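PDB 6OSU: D-alanyl-D-alanine carboxypeptidase (Penicillin binding protein) family protein from Francisella tularensis subsp. tularensis, which probably removes the terminal D-alanyl residue from sugar-peptide precursors of the bacterial cell wall, as expected of a D-Ala-D-Ala carboxypeptidase of peptidase family S11. Local coordinates for residues Ile232-Val237 and Phe252-Asn257; Ala109-Arg114 and Thr207-Val212; Ser101-Lys106 and Arg114-Gly119; Gly81-Asp86 and Ala133-Gly138; Leu181-Tyr186 and Asp275-Gly280. All coordinates share one frame; numbering follows the deposited sequence.

Contact 1: Ile232-Val237 and Phe252-Asn257; sequences IESYTV and FPKGDN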
# COMPACT_ATOMS: atom_id res chain seq x y z
N ILE A 232 -8.62 17.52 -34.57
CA ILE A 232 -8.48 18.13 -35.88
C ILE A 232 -7.96 17.12 -36.90
O ILE A 232 -8.53 16.96 -37.97
CB ILE A 232 -7.56 19.37 -35.79
CG1 ILE A 232 -8.29 20.53 -35.11
CG2 ILE A 232 -7.03 19.77 -37.16
CD1 ILE A 232 -7.38 21.63 -34.62
N GLU A 233 -6.88 16.42 -36.56
CA GLU A 233 -6.31 15.38 -37.40
C GLU A 233 -6.34 14.05 -36.67
O GLU A 233 -5.90 13.96 -35.52
CB GLU A 233 -4.88 15.73 -37.81
CG GLU A 233 -4.78 16.60 -39.04
CD GLU A 233 -5.34 15.91 -40.27
OE1 GLU A 233 -5.97 16.59 -41.11
OE2 GLU A 233 -5.15 14.68 -40.38
N SER A 234 -6.86 13.02 -37.34
CA SER A 234 -6.85 11.68 -36.76
C SER A 234 -5.43 11.17 -36.58
O SER A 234 -5.08 10.63 -35.52
CB SER A 234 -7.65 10.71 -37.64
OG SER A 234 -9.04 10.83 -37.41
N TYR A 235 -4.58 11.34 -37.59
CA TYR A 235 -3.19 10.94 -37.51
C TYR A 235 -2.28 12.10 -37.91
O TYR A 235 -2.63 12.91 -38.77
CB TYR A 235 -2.89 9.72 -38.41
CG TYR A 235 -3.50 9.79 -39.80
CD1 TYR A 235 -2.96 10.62 -40.77
CD2 TYR A 235 -4.59 9.00 -40.14
CE1 TYR A 235 -3.51 10.69 -42.04
CE2 TYR A 235 -5.14 9.06 -41.41
CZ TYR A 235 -4.60 9.90 -42.35
OH TYR A 235 -5.14 9.97 -43.61
N THR A 236 -1.13 12.17 -37.25
CA THR A 236 -0.08 13.12 -37.60
C THR A 236 1.20 12.43 -38.08
O THR A 236 2.08 13.12 -38.60
CB THR A 236 0.24 14.04 -36.41
OG1 THR A 236 0.51 15.36 -36.87
CG2 THR A 236 1.45 13.53 -35.62
N VAL A 237 1.30 11.11 -37.94
CA VAL A 237 2.51 10.40 -38.32
C VAL A 237 2.67 10.41 -39.83
O VAL A 237 1.69 10.30 -40.58
CB VAL A 237 2.47 8.96 -37.77
CG1 VAL A 237 3.71 8.18 -38.17
CG2 VAL A 237 2.33 8.99 -36.26
N PHE A 252 -9.90 7.80 -33.23
CA PHE A 252 -9.89 9.26 -33.15
C PHE A 252 -10.62 9.80 -34.38
O PHE A 252 -9.98 10.21 -35.36
CB PHE A 252 -8.47 9.81 -33.08
CG PHE A 252 -7.68 9.30 -31.91
CD1 PHE A 252 -7.78 9.90 -30.67
CD2 PHE A 252 -6.82 8.22 -32.06
CE1 PHE A 252 -7.04 9.43 -29.59
CE2 PHE A 252 -6.08 7.75 -30.99
CZ PHE A 252 -6.19 8.36 -29.75
N PRO A 253 -11.96 9.81 -34.36
CA PRO A 253 -12.71 10.34 -35.50
C PRO A 253 -12.43 11.82 -35.73
O PRO A 253 -11.58 12.40 -35.05
CB PRO A 253 -14.17 10.09 -35.11
CG PRO A 253 -14.12 9.01 -34.08
CD PRO A 253 -12.84 9.25 -33.32
N LYS A 254 -13.13 12.45 -36.67
CA LYS A 254 -12.93 13.86 -36.95
C LYS A 254 -14.06 14.67 -36.30
O LYS A 254 -15.23 14.51 -36.67
CB LYS A 254 -12.88 14.11 -38.46
CG LYS A 254 -11.63 13.53 -39.12
CD LYS A 254 -11.44 14.02 -40.55
CE LYS A 254 -12.13 13.11 -41.55
NZ LYS A 254 -11.41 13.09 -42.86
N GLY A 255 -13.70 15.52 -35.34
CA GLY A 255 -14.66 16.34 -34.64
C GLY A 255 -15.06 15.83 -33.28
O GLY A 255 -15.76 16.55 -32.55
N ASP A 256 -14.65 14.62 -32.91
CA ASP A 256 -14.97 14.08 -31.59
C ASP A 256 -14.24 14.84 -30.50
O ASP A 256 -13.06 15.19 -30.64
CB ASP A 256 -14.62 12.60 -31.54
CG ASP A 256 -15.67 11.72 -32.18
OD1 ASP A 256 -16.17 10.80 -31.50
OD2 ASP A 256 -16.03 11.97 -33.35
N ASN A 257 -14.93 15.10 -29.40
CA ASN A 257 -14.35 15.85 -28.29
C ASN A 257 -13.57 14.91 -27.38
O ASN A 257 -14.10 13.89 -26.94
CB ASN A 257 -15.42 16.58 -27.49
CG ASN A 257 -14.84 17.38 -26.34
OD1 ASN A 257 -14.27 18.45 -26.54
ND2 ASN A 257 -14.98 16.86 -25.13

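Contact 2: Ala109-Arg114 and Thr207-Val212; sequences AKVSVR and TKQDSV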
# COMPACT_ATOMS: atom_id res chain seq x y z
N ALA A 109 -25.74 8.58 -20.32
CA ALA A 109 -24.85 7.67 -21.01
C ALA A 109 -24.56 6.44 -20.16
O ALA A 109 -24.72 6.44 -18.93
CB ALA A 109 -23.54 8.37 -21.37
N LYS A 110 -24.14 5.37 -20.83
CA LYS A 110 -23.63 4.18 -20.17
C LYS A 110 -22.11 4.16 -20.30
O LYS A 110 -21.57 4.46 -21.37
CB LYS A 110 -24.22 2.91 -20.78
CG LYS A 110 -25.74 2.78 -20.69
CD LYS A 110 -26.20 2.40 -19.30
CE LYS A 110 -27.57 1.71 -19.33
NZ LYS A 110 -27.49 0.33 -19.89
N VAL A 111 -21.42 3.84 -19.20
CA VAL A 111 -19.97 3.77 -19.18
C VAL A 111 -19.57 2.49 -18.45
O VAL A 111 -20.18 2.12 -17.44
CB VAL A 111 -19.35 5.01 -18.49
CG1 VAL A 111 -17.84 4.90 -18.43
CG2 VAL A 111 -19.74 6.29 -19.22
N SER A 112 -18.55 1.81 -18.97
CA SER A 112 -18.11 0.56 -18.37
C SER A 112 -17.47 0.80 -17.01
O SER A 112 -17.01 1.91 -16.69
CB SER A 112 -17.14 -0.17 -19.30
OG SER A 112 -15.87 0.46 -19.30
N VAL A 113 -17.45 -0.25 -16.19
CA VAL A 113 -16.76 -0.19 -14.90
C VAL A 113 -15.30 0.15 -15.11
O VAL A 113 -14.73 0.99 -14.41
CB VAL A 113 -16.92 -1.52 -14.14
CG1 VAL A 113 -16.13 -1.48 -12.84
CG2 VAL A 113 -18.37 -1.83 -13.86
N ARG A 114 -14.66 -0.51 -16.08
CA ARG A 114 -13.25 -0.28 -16.33
C ARG A 114 -12.97 1.20 -16.58
O ARG A 114 -12.02 1.76 -16.03
CB ARG A 114 -12.77 -1.14 -17.51
CG ARG A 114 -11.27 -1.43 -17.47
CD ARG A 114 -10.82 -2.41 -18.56
NE ARG A 114 -10.79 -3.81 -18.11
CZ ARG A 114 -9.87 -4.32 -17.29
NH1 ARG A 114 -8.90 -3.55 -16.81
NH2 ARG A 114 -9.92 -5.60 -16.95
N THR A 207 -17.18 12.36 -26.65
CA THR A 207 -18.29 12.22 -27.60
C THR A 207 -18.88 10.81 -27.54
O THR A 207 -20.09 10.64 -27.33
CB THR A 207 -17.82 12.55 -29.02
OG1 THR A 207 -17.52 13.95 -29.11
CG2 THR A 207 -18.90 12.20 -30.03
N LYS A 208 -18.05 9.79 -27.72
CA LYS A 208 -18.49 8.41 -27.64
C LYS A 208 -18.63 7.90 -26.21
O LYS A 208 -19.21 6.83 -26.01
CB LYS A 208 -17.52 7.50 -28.41
CG LYS A 208 -17.78 7.40 -29.90
CD LYS A 208 -16.48 7.24 -30.66
CE LYS A 208 -16.68 6.57 -32.01
NZ LYS A 208 -16.45 5.10 -31.93
N GLN A 209 -18.11 8.64 -25.23
CA GLN A 209 -18.06 8.20 -23.84
C GLN A 209 -17.33 6.87 -23.72
O GLN A 209 -17.86 5.85 -23.28
CB GLN A 209 -19.47 8.13 -23.24
CG GLN A 209 -20.14 9.48 -23.05
CD GLN A 209 -19.62 10.23 -21.84
OE1 GLN A 209 -19.99 9.92 -20.71
NE2 GLN A 209 -18.76 11.21 -22.07
N ASP A 210 -16.07 6.89 -24.17
CA ASP A 210 -15.17 5.76 -24.04
C ASP A 210 -13.74 6.27 -24.10
O ASP A 210 -13.49 7.41 -24.51
CB ASP A 210 -15.42 4.71 -25.14
CG ASP A 210 -14.82 3.36 -24.80
OD1 ASP A 210 -15.58 2.44 -24.45
OD2 ASP A 210 -13.58 3.23 -24.86
N SER A 211 -12.81 5.42 -23.69
CA SER A 211 -11.40 5.79 -23.63
C SER A 211 -10.63 5.19 -24.80
O SER A 211 -11.13 4.36 -25.56
CB SER A 211 -10.79 5.36 -22.30
OG SER A 211 -10.91 3.95 -22.13
N VAL A 212 -9.38 5.62 -24.94
CA VAL A 212 -8.46 5.09 -25.93
C VAL A 212 -7.13 4.81 -25.23
O VAL A 212 -6.67 5.62 -24.43
CB VAL A 212 -8.25 6.05 -27.12
CG1 VAL A 212 -7.25 5.47 -28.11
CG2 VAL A 212 -9.57 6.34 -27.81

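Contact 3: Ser101-Lys106 and Arg114-Gly119; sequences SKMYVK and RNLVTG. With EDO (1,2-ethanediol), chain C.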
# COMPACT_ATOMS: atom_id res chain seq x y z
N SER A 101 -12.81 17.49 -9.58
CA SER A 101 -12.19 16.75 -10.67
C SER A 101 -13.23 15.91 -11.38
O SER A 101 -14.03 15.21 -10.75
CB SER A 101 -11.07 15.87 -10.14
OG SER A 101 -10.13 16.62 -9.39
N LYS A 102 -13.23 15.97 -12.71
CA LYS A 102 -14.17 15.22 -13.53
C LYS A 102 -13.40 14.36 -14.52
O LYS A 102 -12.30 14.72 -14.95
CB LYS A 102 -15.13 16.15 -14.29
CG LYS A 102 -15.63 17.33 -13.49
CD LYS A 102 -16.77 18.07 -14.19
CE LYS A 102 -18.05 17.26 -14.16
NZ LYS A 102 -19.24 18.10 -14.49
N MET A 103 -13.98 13.22 -14.87
CA MET A 103 -13.59 12.52 -16.09
C MET A 103 -14.52 12.85 -17.25
O MET A 103 -14.27 12.43 -18.38
CB MET A 103 -13.55 11.00 -15.87
CG MET A 103 -14.89 10.30 -15.95
SD MET A 103 -14.70 8.50 -15.93
CE MET A 103 -13.73 8.25 -17.41
N TYR A 104 -15.59 13.61 -16.97
CA TYR A 104 -16.50 14.17 -17.98
C TYR A 104 -17.38 13.08 -18.60
O TYR A 104 -17.43 12.91 -19.82
CB TYR A 104 -15.73 14.95 -19.04
CG TYR A 104 -14.98 16.12 -18.44
CD1 TYR A 104 -15.60 17.34 -18.24
CD2 TYR A 104 -13.66 15.98 -18.02
CE1 TYR A 104 -14.93 18.41 -17.67
CE2 TYR A 104 -12.98 17.04 -17.44
CZ TYR A 104 -13.62 18.25 -17.27
OH TYR A 104 -12.94 19.30 -16.70
N VAL A 105 -18.09 12.35 -17.74
CA VAL A 105 -19.15 11.45 -18.17
C VAL A 105 -20.45 12.25 -18.26
O VAL A 105 -20.72 13.13 -17.44
CB VAL A 105 -19.30 10.26 -17.20
CG1 VAL A 105 -18.12 9.30 -17.35
CG2 VAL A 105 -19.41 10.74 -15.76
N LYS A 106 -21.25 11.95 -19.28
CA LYS A 106 -22.48 12.67 -19.54
C LYS A 106 -23.67 11.96 -18.91
O LYS A 106 -23.70 10.74 -18.78
CB LYS A 106 -22.72 12.82 -21.05
CG LYS A 106 -21.69 13.64 -21.78
CD LYS A 106 -21.95 13.60 -23.29
CE LYS A 106 -21.24 14.72 -24.03
NZ LYS A 106 -19.76 14.66 -23.87
N ARG A 114 -14.66 -0.51 -16.08
CA ARG A 114 -13.25 -0.28 -16.33
C ARG A 114 -12.97 1.20 -16.58
O ARG A 114 -12.02 1.76 -16.03
CB ARG A 114 -12.77 -1.14 -17.51
CG ARG A 114 -11.27 -1.43 -17.47
CD ARG A 114 -10.82 -2.41 -18.56
NE ARG A 114 -10.79 -3.81 -18.11
CZ ARG A 114 -9.87 -4.32 -17.29
NH1 ARG A 114 -8.90 -3.55 -16.81
NH2 ARG A 114 -9.92 -5.60 -16.95
N ASN A 115 -13.81 1.85 -17.39
CA ASN A 115 -13.62 3.28 -17.64
C ASN A 115 -13.88 4.11 -16.39
O ASN A 115 -13.12 5.04 -16.09
CB ASN A 115 -14.52 3.74 -18.79
CG ASN A 115 -14.03 3.26 -20.14
OD1 ASN A 115 -12.83 3.06 -20.34
ND2 ASN A 115 -14.95 3.09 -21.08
N LEU A 116 -14.96 3.81 -15.66
CA LEU A 116 -15.29 4.58 -14.46
C LEU A 116 -14.23 4.41 -13.39
O LEU A 116 -13.86 5.38 -12.71
CB LEU A 116 -16.66 4.17 -13.92
CG LEU A 116 -17.89 4.60 -14.71
CD1 LEU A 116 -19.15 4.07 -14.06
CD2 LEU A 116 -17.94 6.12 -14.83
N VAL A 117 -13.72 3.19 -13.20
CA VAL A 117 -12.68 2.97 -12.21
C VAL A 117 -11.40 3.68 -12.61
O VAL A 117 -10.69 4.25 -11.77
CB VAL A 117 -12.45 1.46 -11.99
CG1 VAL A 117 -11.23 1.22 -11.12
CG2 VAL A 117 -13.68 0.83 -11.37
N THR A 118 -11.08 3.67 -13.91
CA THR A 118 -9.91 4.41 -14.38
C THR A 118 -10.07 5.90 -14.11
O THR A 118 -9.13 6.56 -13.65
CB THR A 118 -9.69 4.15 -15.87
OG1 THR A 118 -9.68 2.74 -16.12
CG2 THR A 118 -8.36 4.73 -16.33
N GLY A 119 -11.26 6.45 -14.38
CA GLY A 119 -11.50 7.85 -14.07
C GLY A 119 -11.35 8.14 -12.59
O GLY A 119 -10.76 9.15 -12.21
C1 EDO C . -6.41 14.35 -10.65
O1 EDO C . -6.02 13.53 -9.54
C2 EDO C . -7.20 15.57 -10.18
O2 EDO C . -7.54 16.35 -11.34

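Contact 4: Gly81-Asp86 and Ala133-Gly138; sequences GNLSWD and AEYIGG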
# COMPACT_ATOMS: atom_id res chain seq x y z
N GLY A 81 -18.29 -11.50 -8.27
CA GLY A 81 -19.21 -11.84 -9.34
C GLY A 81 -20.47 -11.00 -9.42
O GLY A 81 -21.28 -11.22 -10.32
N ASN A 82 -20.66 -10.05 -8.50
CA ASN A 82 -21.80 -9.14 -8.57
C ASN A 82 -21.58 -8.00 -9.55
O ASN A 82 -22.51 -7.24 -9.83
CB ASN A 82 -22.11 -8.56 -7.19
CG ASN A 82 -22.62 -9.61 -6.22
OD1 ASN A 82 -23.42 -10.48 -6.59
ND2 ASN A 82 -22.16 -9.55 -4.98
N LEU A 83 -20.36 -7.88 -10.08
CA LEU A 83 -20.00 -6.83 -11.02
C LEU A 83 -18.90 -7.39 -11.90
O LEU A 83 -18.19 -8.32 -11.53
CB LEU A 83 -19.54 -5.57 -10.28
CG LEU A 83 -19.75 -4.18 -10.89
CD1 LEU A 83 -21.23 -3.90 -11.05
CD2 LEU A 83 -19.10 -3.12 -10.02
N SER A 84 -18.76 -6.81 -13.09
CA SER A 84 -17.63 -7.12 -13.95
C SER A 84 -17.08 -5.82 -14.52
O SER A 84 -17.76 -4.79 -14.54
CB SER A 84 -18.01 -8.08 -15.09
OG SER A 84 -18.31 -7.38 -16.28
N TRP A 85 -15.83 -5.88 -14.97
CA TRP A 85 -15.22 -4.72 -15.62
C TRP A 85 -16.03 -4.26 -16.83
O TRP A 85 -16.03 -3.06 -17.15
CB TRP A 85 -13.79 -5.05 -16.05
CG TRP A 85 -12.87 -5.34 -14.91
CD1 TRP A 85 -12.38 -6.56 -14.55
CD2 TRP A 85 -12.32 -4.40 -13.98
NE1 TRP A 85 -11.55 -6.44 -13.46
CE2 TRP A 85 -11.50 -5.12 -13.09
CE3 TRP A 85 -12.44 -3.02 -13.82
CZ2 TRP A 85 -10.81 -4.51 -12.05
CZ3 TRP A 85 -11.75 -2.41 -12.78
CH2 TRP A 85 -10.95 -3.16 -11.91
N ASP A 86 -16.73 -5.18 -17.49
CA ASP A 86 -17.49 -4.89 -18.70
C ASP A 86 -18.86 -4.27 -18.42
O ASP A 86 -19.48 -3.76 -19.36
CB ASP A 86 -17.69 -6.17 -19.52
CG ASP A 86 -16.38 -6.80 -19.95
OD1 ASP A 86 -15.33 -6.14 -19.82
OD2 ASP A 86 -16.40 -7.96 -20.42
N ALA A 133 -20.90 4.54 -7.04
CA ALA A 133 -21.52 4.42 -5.73
C ALA A 133 -23.03 4.26 -5.84
O ALA A 133 -23.62 3.40 -5.17
CB ALA A 133 -21.17 5.64 -4.87
N GLU A 134 -23.67 5.08 -6.67
CA GLU A 134 -25.12 4.97 -6.85
C GLU A 134 -25.52 3.59 -7.35
O GLU A 134 -26.59 3.09 -6.99
CB GLU A 134 -25.62 6.05 -7.82
CG GLU A 134 -25.54 7.47 -7.29
CD GLU A 134 -26.13 8.48 -8.26
OE1 GLU A 134 -25.88 8.37 -9.48
OE2 GLU A 134 -26.86 9.39 -7.80
N TYR A 135 -24.69 2.96 -8.18
CA TYR A 135 -25.05 1.68 -8.77
C TYR A 135 -24.91 0.54 -7.76
O TYR A 135 -25.79 -0.32 -7.66
CB TYR A 135 -24.18 1.41 -10.00
CG TYR A 135 -24.58 0.17 -10.76
CD1 TYR A 135 -25.54 0.23 -11.76
CD2 TYR A 135 -24.01 -1.06 -10.47
CE1 TYR A 135 -25.91 -0.91 -12.46
CE2 TYR A 135 -24.38 -2.20 -11.16
CZ TYR A 135 -25.33 -2.12 -12.15
OH TYR A 135 -25.69 -3.25 -12.84
N ILE A 136 -23.81 0.53 -7.01
CA ILE A 136 -23.56 -0.56 -6.07
C ILE A 136 -24.43 -0.43 -4.83
O ILE A 136 -24.92 -1.44 -4.29
CB ILE A 136 -22.06 -0.60 -5.71
CG1 ILE A 136 -21.21 -0.87 -6.95
CG2 ILE A 136 -21.79 -1.63 -4.62
CD1 ILE A 136 -19.73 -0.66 -6.73
N GLY A 137 -24.66 0.79 -4.37
CA GLY A 137 -25.34 0.99 -3.10
C GLY A 137 -26.75 1.51 -3.19
O GLY A 137 -27.46 1.56 -2.17
N GLY A 138 -27.20 1.90 -4.38
CA GLY A 138 -28.51 2.51 -4.52
C GLY A 138 -28.44 4.02 -4.39
O GLY A 138 -28.56 4.75 -5.38

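Contact 5: Leu181-Tyr186 and Asp275-Gly280; sequences LLARSY and DGMKTG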
# COMPACT_ATOMS: atom_id res chain seq x y z
N LEU A 181 -3.23 0.39 6.17
CA LEU A 181 -3.92 -0.89 6.29
C LEU A 181 -4.82 -1.13 5.09
O LEU A 181 -4.84 -2.23 4.52
CB LEU A 181 -4.72 -0.93 7.59
CG LEU A 181 -3.91 -1.04 8.89
CD1 LEU A 181 -4.78 -0.77 10.10
CD2 LEU A 181 -3.26 -2.42 9.00
N LEU A 182 -5.57 -0.10 4.67
CA LEU A 182 -6.43 -0.22 3.50
C LEU A 182 -5.61 -0.55 2.26
O LEU A 182 -5.96 -1.46 1.49
CB LEU A 182 -7.23 1.07 3.30
CG LEU A 182 -8.08 1.14 2.03
CD1 LEU A 182 -9.06 -0.01 2.00
CD2 LEU A 182 -8.81 2.48 1.96
N ALA A 183 -4.51 0.18 2.04
CA ALA A 183 -3.69 -0.05 0.85
C ALA A 183 -3.14 -1.47 0.83
O ALA A 183 -3.20 -2.15 -0.19
CB ALA A 183 -2.56 0.97 0.79
N ARG A 184 -2.60 -1.94 1.96
CA ARG A 184 -2.06 -3.29 2.02
C ARG A 184 -3.12 -4.33 1.68
O ARG A 184 -2.86 -5.28 0.93
CB ARG A 184 -1.47 -3.56 3.40
CG ARG A 184 -0.78 -4.92 3.53
CD ARG A 184 -0.16 -5.10 4.91
NE ARG A 184 0.62 -6.33 5.00
CZ ARG A 184 0.32 -7.35 5.80
NH1 ARG A 184 -0.74 -7.29 6.60
NH2 ARG A 184 1.09 -8.43 5.81
N SER A 185 -4.33 -4.17 2.23
CA SER A 185 -5.42 -5.09 1.88
C SER A 185 -5.74 -5.02 0.39
O SER A 185 -6.02 -6.05 -0.24
CB SER A 185 -6.65 -4.75 2.72
OG SER A 185 -7.72 -5.62 2.42
N TYR A 186 -5.70 -3.82 -0.18
CA TYR A 186 -6.00 -3.64 -1.60
C TYR A 186 -4.99 -4.39 -2.47
O TYR A 186 -5.38 -5.13 -3.39
CB TYR A 186 -6.01 -2.15 -1.93
CG TYR A 186 -6.81 -1.75 -3.15
CD1 TYR A 186 -7.73 -0.71 -3.08
CD2 TYR A 186 -6.64 -2.39 -4.36
CE1 TYR A 186 -8.46 -0.33 -4.19
CE2 TYR A 186 -7.36 -2.02 -5.48
CZ TYR A 186 -8.27 -0.99 -5.38
OH TYR A 186 -9.00 -0.61 -6.48
N ASP A 275 4.27 2.27 -8.29
CA ASP A 275 3.09 1.89 -9.06
C ASP A 275 1.79 2.34 -8.41
O ASP A 275 0.71 1.93 -8.86
CB ASP A 275 3.05 0.37 -9.29
CG ASP A 275 3.32 -0.42 -8.03
OD1 ASP A 275 3.87 -1.54 -8.14
OD2 ASP A 275 3.01 0.07 -6.92
N GLY A 276 1.85 3.19 -7.39
CA GLY A 276 0.65 3.66 -6.72
C GLY A 276 0.96 4.87 -5.86
O GLY A 276 2.12 5.26 -5.71
N MET A 277 -0.09 5.45 -5.30
CA MET A 277 -1.45 4.94 -5.43
C MET A 277 -2.44 6.07 -5.73
O MET A 277 -3.06 6.09 -6.79
CB MET A 277 -1.86 4.19 -4.15
CG MET A 277 -3.19 3.47 -4.22
SD MET A 277 -3.54 2.43 -2.77
CE MET A 277 -4.91 1.44 -3.37
N LYS A 278 -2.59 7.01 -4.80
CA LYS A 278 -3.66 7.99 -4.87
C LYS A 278 -3.27 9.27 -4.14
O LYS A 278 -2.67 9.22 -3.06
CB LYS A 278 -4.95 7.43 -4.26
CG LYS A 278 -6.18 8.29 -4.48
CD LYS A 278 -6.62 8.23 -5.92
CE LYS A 278 -7.81 9.15 -6.19
NZ LYS A 278 -7.43 10.59 -6.18
N THR A 279 -3.65 10.40 -4.72
CA THR A 279 -3.45 11.71 -4.12
C THR A 279 -4.79 12.26 -3.65
O THR A 279 -5.85 11.73 -3.96
CB THR A 279 -2.81 12.69 -5.12
OG1 THR A 279 -3.62 12.76 -6.29
CG2 THR A 279 -1.42 12.22 -5.50
N GLY A 280 -4.71 13.35 -2.89
CA GLY A 280 -5.89 14.06 -2.42
C GLY A 280 -5.52 15.41 -1.83
O GLY A 280 -4.43 15.57 -1.28

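Contact 1: Ile232-Val237 and Phe252-Asn257
Ser234 lies just past the classic beta bulge of the small hairpin 223-224/231-233, where Ile232 and Glu233 both face Lys223, and it meets Phe252, the first residue to leave the geometry of helix 242-251. The two backbones come closest here, 5.3 Å between the CA atoms of Ser234 and Phe252. Ser234 OG is modelled as donor to Phe252 O, but the 2.3 Å between Ser234 OG and Phe252 O is too short to be trusted in detail. With its hydroxyl opposite the carbonyl carbon and beside its own N (chi1 -80°), the serine reaches across, while its CB stands 3.3 Å from Phe252 O. A serine suits the place, being small enough to be buried and carrying a donor for a carbonyl at a helix end. The Phe252 ring leads away from the pair and packs on Phe258, Phe224, Pro222 and Val203. Exposed Lys254 brings its CG to 4.1 Å from Ser234 OG, and the rest of its chain bends onward. Glu233 OE1 and Lys254 NZ stay 6.7 Å apart, so any attraction between them is probably weak. The junction of hairpin and helix end therefore joins through a single polar link, its exact strength uncertain, beside a ring held in a separate apolar cluster, with charged groups kept at the surface.

Contact 2: Ala109-Arg114 and Thr207-Val212
Ala109 and Val111 meet Gln209 through van der Waals contact. Ala109 CB lies 3.9 Å from Gln209 OE1 and 4.0 Å from Gln209 CG, a methyl small enough to let the glutamine chain lie close. Val111 adds one branch: its CG2 comes 3.9 Å from Gln209 OE1, the two side chains crossing at a slant. The bend of the glutamine at chi2 (-78°) turns its amide back, and OE1 comes to border both methyls. Across the backbones, Lys110 O and Gln209 O stay 4.4 Å apart; strands 110-112 and 210-212 belong to different sheets, and what faces the first is the G1 beta bulge formed by Gln209 and Asp210 opposite Asn205. The first position of a G1 bulge takes left-handed backbone angles and is most often glycine; here a glutamine occupies it (phi 56°). The amide end is well matched by its surroundings: buried Gln209 OE1 accepts from Lys106 N, while Gln209 NE2 gives to Tyr104 O and Ala206 O, so each end of the amide is satisfied. Further along, Ser112 is the N-cap of helix 113-123, its OG taking Asn115 N, and Ser211 OG bonds with Asn115 OD1.

Contact 3: Ser101-Lys106 and Arg114-Gly119
Met103 points its thioether at the flank of helix 113-123, between Asn115 and Gly119. Its CG sits between the backbone N and the carbonyl carbon (chi1 82°), and the last bond turns back (chi3 -61°), which lays the methyl against the helix backbone: Met103 CE is 3.5 Å from Asn115 O. The sulphur settles beside the bare alpha carbon one turn on, with Met103 SD 3.8 Å from Gly119 CA. Glycine fits because it has no side chain there to hold the sulphur off, and an unbranched, flexible methionine can follow the helix surface closely. Leu116 comes in beside it: its CD2 branch is 4.2 Å from Met103 SD and 4.1 Å from Val105 CG1. Val105 and Leu116 cross at about a right angle, touching through one methyl of each. Leu202 and Trp204 of strand 201-205 and Ala128 of helix 126-137 pack around Met103 too, making a buried apolar site. Gly119 also bonds through its backbone with Gly125, and it lies about 8 Å from the side chains of Ser124 and Lys67, both predicted active-site residues. The packing lies near Ser124-Gly125-Asn126, which probably forms the SxN motif of penicillin-binding proteins.

Contact 4: Gly81-Asp86 and Ala133-Gly138
Leu83 and Ile136 hold the closest backbone approach, 8.7 Å between their CA atoms, where the extended chain after helix 66-79 passes the last turns of helix 126-137. Gly81 (phi 85°) closes the first helix in a Schellman motif, a place that suits glycine, and the contact joins the loop that follows this helix to helix 126-137, in the helical part of the penicillin-binding protein fold. Leu83 does the work from the loop. Its chi1 (-150°), roughly anti to the backbone N, turns the fork toward the helix, and its two methyls take different partners. Leu83 CD1 lies 3.6 Å from Tyr135 CE2 and 4.0 Å from Tyr135 CD2, approaching the ring at a slant. Leu83 CD2 is 4.2 Å from Ile136 CD1, and these two side chains cross at about a right angle. A forked leucine is well placed to serve both neighbours at once, while the long arm of isoleucine brings its terminal methyl out to meet it. Ile78 and Val113 also pack on Leu83, and Val74 and Phe143 on Ile136, so the pair continues a wider apolar layer, whereas Tyr135 lies at its exposed border. Beyond Leu83 the loop is shaped by an ST turn, in which Asp86 N gives a hydrogen bond to Ser84 OG at 3.0 Å.

Contact 5: Leu181-Tyr186 and Asp275-Gly280
Met277 contributes by far the most surface, and it lies against Ala183 and Tyr186 of helix 176-189. Its chain is drawn out straight from strand 274-282, with CG opposite the backbone N (chi1 -173°), so that the sulphur and methyl reach the helix although the CA atoms of Ala183 and Met277 are 8.3 Å apart. The methyl lies over one face of the tyrosine: Met277 CE is 4.0 Å from the centroid of the Tyr186 ring and 28° off the ring normal, a CH-pi contact whose shortest atom pair is Met277 CE to Tyr186 CD1 at 3.6 Å. One turn earlier, Ala183 CB meets Met277 SD at 4.0 Å; a small alanine lets the thioether come close, and a long, slender methionine spans the gap. Tyrosine suits its buried place because the ring face takes the methyl while Ser71 OG of helix 66-79 satisfies the hydroxyl. Ile68 and Val290 also pack on Met277. The peptide bond before Met277 is modelled cis, and Met277 and Lys278 form a classic beta bulge facing Val290. Lys278 NZ bonds to Thr279 O at 3.0 Å and to Ser124 OG. Lys278, Thr279 and Gly280 fit the KTG motif of penicillin-binding proteins, with Lys278 predicted to bind substrate; the methionine packs the strand carrying this motif against helix 176-189, its side chain about 11 Å from that of Ser64, the predicted nucleophile.

How the contacts relate
Contacts 2, 3 and 4 cluster around helix 113-123, where contact 2 brings in strand 210-212 of a separate three-stranded sheet: centres of contacts 2 and 3 are about 8 Å apart, and contact 4 lies about 15 Å from each. Contacts 2 and 3 share Arg114, whose N takes a probable hydrogen bond to Trp85 O of contact 4 (3.1 Å). Along the chain contact 3 is nested within contact 4, contact 2 crosses both, and contact 1 is nested in the loop closed by contact 5. Outlying contact 1 meets contact 2 through a probable hydrogen bond, Asn257 N to Thr207 OG1 (2.9 Å). Contact 5, near the chain's centre, ties a helix to the five-stranded sheet. Together they run from the periphery of the catalytic region to its probable active site.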